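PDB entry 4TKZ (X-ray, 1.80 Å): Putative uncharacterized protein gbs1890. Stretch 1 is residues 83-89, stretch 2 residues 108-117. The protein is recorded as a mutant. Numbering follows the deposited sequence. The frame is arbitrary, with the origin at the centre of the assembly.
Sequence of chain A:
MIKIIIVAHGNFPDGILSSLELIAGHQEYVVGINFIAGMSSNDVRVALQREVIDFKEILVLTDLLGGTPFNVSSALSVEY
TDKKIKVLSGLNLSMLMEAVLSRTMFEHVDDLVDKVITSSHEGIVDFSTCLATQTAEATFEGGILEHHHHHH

Stretch 1, residues 83-89: KKIKVLS
Stretch 2 108-117: HVDDLVDKVI

How do the two stretches lie against each other? Stretch 1 is an extended strand from Lys 84, with phi near -100 to -120° and psi between 107 and 147° from Lys 84 to Leu 88; stretch 2 winds into a helix that continues beyond Ile 117. Their N-to-C directions are nearly parallel, 13° apart, and the axes approach to 9.5 Å. The register is set by CA of Lys 84 lying 7.0 Å from CA of Val 109, and CA of Leu 88 lying 8.4 Å from CA of Ile 117. Strand alternation points the CA-to-CB bonds of Lys 84, Lys 86 and Leu 88 toward the helix and those of Ile 85 and Val 87 away. No hydrogen bond crosses the interface, which buries 428 Å² in total.

What does Lys 84 contribute at the start of the strand? Its CB packs 3.9 Å from CG1 of Val 109, and its backbone O lies 3.7 Å from the same CG1. Val 109, chi1 p, is buried and directs its CB toward the strand, so its branched side chain packs against both the backbone O and the CB of Lys 84. The lysine, with chi angles m, m, t, m, starts toward stretch 2, but its end leads away; its CD passes 4.1 Å from OD2 of Asp 110.

How can Lys 86 serve both an apolar and a charged contact? Its chi angles are m, m, t, t, and it loses 86 Å² to stretch 2, more than any other residue. The CG methylene sits 3.5 Å from CG1 of Val 113 (chi1 m) and 3.8 Å from CG1 of Val 109, so the aliphatic stem packs on two valines four residues apart, linked by Val 113 N to Val 109 O at 3.1 Å. Farther out, CE comes within 3.1 Å of OD1 of Asp 110, while NZ forms a long salt bridge of 3.7 Å to that same OD1. Asp 110, chi1 m and chi2 -8°, sends its CB sideways and brings its carboxylate nearer. The amino group also hydrogen-bonds elsewhere in the structure.

What closes the contact at Leu 88? This buried leucine, chi1 m and chi2 t, places CD1 3.7 Å from CG1 of Val 116 and 3.6 Å from CD1 of Ile 117. Val 116, chi1 t, points its CB toward the strand; Ile 117, m and m, starts sideways but brings its end nearer. Apolar side chains suit this end, where the contact is purely hydrocarbon.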

# COMPACT_ATOMS: atom_id res chain seq x y z
N LYS A 83 1.80 -17.00 -21.61
CA LYS A 83 2.23 -16.30 -20.40
C LYS A 83 1.19 -16.51 -19.31
O LYS A 83 -0.01 -16.55 -19.58
CB LYS A 83 2.40 -14.81 -20.65
CG LYS A 83 3.52 -14.45 -21.61
CD LYS A 83 3.76 -12.95 -21.60
CE LYS A 83 4.80 -12.55 -22.61
NZ LYS A 83 6.08 -13.30 -22.43
N LYS A 84 1.67 -16.65 -18.08
CA LYS A 84 0.78 -16.66 -16.92
C LYS A 84 0.92 -15.32 -16.21
O LYS A 84 1.94 -15.05 -15.59
CB LYS A 84 1.13 -17.83 -16.00
CG LYS A 84 0.76 -19.19 -16.58
CD LYS A 84 -0.75 -19.36 -16.68
CE LYS A 84 -1.13 -20.48 -17.64
NZ LYS A 84 -1.05 -20.04 -19.07
N ILE A 85 -0.10 -14.48 -16.33
CA ILE A 85 -0.06 -13.15 -15.72
C ILE A 85 -1.19 -13.01 -14.72
O ILE A 85 -2.36 -13.03 -15.09
CB ILE A 85 -0.16 -12.04 -16.78
CG1 ILE A 85 0.98 -12.17 -17.80
CG2 ILE A 85 -0.14 -10.67 -16.12
CD1 ILE A 85 0.82 -11.31 -19.06
N LYS A 86 -0.84 -12.89 -13.44
CA LYS A 86 -1.82 -12.64 -12.40
C LYS A 86 -1.84 -11.15 -12.07
O LYS A 86 -0.79 -10.51 -11.96
CB LYS A 86 -1.48 -13.45 -11.14
CG LYS A 86 -1.75 -14.95 -11.29
CD LYS A 86 -3.25 -15.23 -11.36
CE LYS A 86 -3.56 -16.70 -11.12
NZ LYS A 86 -4.91 -17.10 -11.61
N VAL A 87 -3.04 -10.60 -11.92
CA VAL A 87 -3.20 -9.18 -11.64
C VAL A 87 -3.98 -8.99 -10.34
O VAL A 87 -5.16 -9.36 -10.26
CB VAL A 87 -3.96 -8.47 -12.78
CG1 VAL A 87 -4.12 -6.98 -12.48
CG2 VAL A 87 -3.22 -8.69 -14.11
N LEU A 88 -3.33 -8.41 -9.33
CA LEU A 88 -4.01 -8.12 -8.07
C LEU A 88 -4.20 -6.62 -7.88
O LEU A 88 -3.38 -5.82 -8.33
CB LEU A 88 -3.22 -8.67 -6.87
CG LEU A 88 -2.73 -10.12 -6.90
CD1 LEU A 88 -2.15 -10.51 -5.52
CD2 LEU A 88 -3.85 -11.05 -7.30
N SER A 89 -5.30 -6.24 -7.23
CA SER A 89 -5.46 -4.89 -6.69
C SER A 89 -5.27 -4.95 -5.18
O SER A 89 -5.15 -6.04 -4.61
CB SER A 89 -6.84 -4.32 -7.01
OG SER A 89 -7.85 -5.11 -6.43
N HIS A 108 5.16 -21.73 -10.64
CA HIS A 108 4.09 -20.98 -11.29
C HIS A 108 3.43 -19.95 -10.39
O HIS A 108 3.13 -20.23 -9.23
CB HIS A 108 3.02 -21.95 -11.80
CG HIS A 108 3.50 -22.86 -12.89
ND1 HIS A 108 3.37 -22.55 -14.22
CD2 HIS A 108 4.11 -24.07 -12.83
CE1 HIS A 108 3.88 -23.54 -14.95
NE2 HIS A 108 4.34 -24.47 -14.12
N VAL A 109 3.18 -18.77 -10.94
CA VAL A 109 2.53 -17.68 -10.22
C VAL A 109 1.13 -18.09 -9.70
O VAL A 109 0.68 -17.57 -8.68
CB VAL A 109 2.45 -16.39 -11.08
CG1 VAL A 109 1.53 -16.59 -12.29
CG2 VAL A 109 1.99 -15.21 -10.24
N ASP A 110 0.47 -19.02 -10.39
CA ASP A 110 -0.83 -19.53 -9.93
C ASP A 110 -0.77 -20.07 -8.51
O ASP A 110 -1.70 -19.90 -7.72
CB ASP A 110 -1.34 -20.63 -10.86
CG ASP A 110 -1.75 -20.12 -12.22
OD1 ASP A 110 -1.78 -18.88 -12.41
OD2 ASP A 110 -2.04 -20.95 -13.11
N ASP A 111 0.33 -20.74 -8.18
CA ASP A 111 0.46 -21.40 -6.88
C ASP A 111 0.99 -20.44 -5.82
O ASP A 111 1.04 -20.77 -4.64
CB ASP A 111 1.37 -22.63 -7.02
CG ASP A 111 0.86 -23.60 -8.08
OD1 ASP A 111 -0.37 -23.78 -8.18
OD2 ASP A 111 1.70 -24.16 -8.83
N LEU A 112 1.36 -19.24 -6.25
CA LEU A 112 1.88 -18.21 -5.35
C LEU A 112 0.81 -17.20 -4.93
O LEU A 112 0.84 -16.68 -3.82
CB LEU A 112 3.08 -17.49 -5.98
CG LEU A 112 3.56 -16.19 -5.34
CD1 LEU A 112 4.24 -16.46 -3.99
CD2 LEU A 112 4.48 -15.41 -6.26
N VAL A 113 -0.15 -16.93 -5.81
CA VAL A 113 -1.14 -15.87 -5.56
C VAL A 113 -2.02 -16.07 -4.33
O VAL A 113 -2.38 -15.09 -3.67
CB VAL A 113 -2.06 -15.60 -6.77
CG1 VAL A 113 -1.31 -14.84 -7.83
CG2 VAL A 113 -2.62 -16.90 -7.32
N ASP A 114 -2.37 -17.31 -4.03
CA ASP A 114 -3.25 -17.59 -2.90
C ASP A 114 -2.60 -17.23 -1.57
O ASP A 114 -3.25 -16.73 -0.66
CB ASP A 114 -3.71 -19.05 -2.94
CG ASP A 114 -4.56 -19.35 -4.16
OD1 ASP A 114 -5.31 -18.46 -4.60
OD2 ASP A 114 -4.47 -20.48 -4.69
N LYS A 115 -1.30 -17.49 -1.47
CA LYS A 115 -0.54 -17.13 -0.27
C LYS A 115 -0.39 -15.61 -0.18
O LYS A 115 -0.42 -15.03 0.90
CB LYS A 115 0.83 -17.79 -0.35
CG LYS A 115 1.64 -17.71 0.91
CD LYS A 115 2.68 -18.82 0.91
CE LYS A 115 2.06 -20.14 0.48
NZ LYS A 115 3.06 -21.22 0.31
N VAL A 116 -0.22 -14.96 -1.33
CA VAL A 116 -0.02 -13.52 -1.38
C VAL A 116 -1.29 -12.79 -0.94
O VAL A 116 -1.24 -11.83 -0.18
CB VAL A 116 0.42 -13.08 -2.79
CG1 VAL A 116 0.31 -11.58 -2.95
CG2 VAL A 116 1.85 -13.54 -3.07
N ILE A 117 -2.43 -13.27 -1.42
CA ILE A 117 -3.73 -12.72 -1.07
C ILE A 117 -4.00 -12.86 0.42
O ILE A 117 -4.44 -11.92 1.10
CB ILE A 117 -4.85 -13.46 -1.81
CG1 ILE A 117 -4.78 -13.19 -3.32
CG2 ILE A 117 -6.22 -13.07 -1.26
CD1 ILE A 117 -4.92 -11.74 -3.66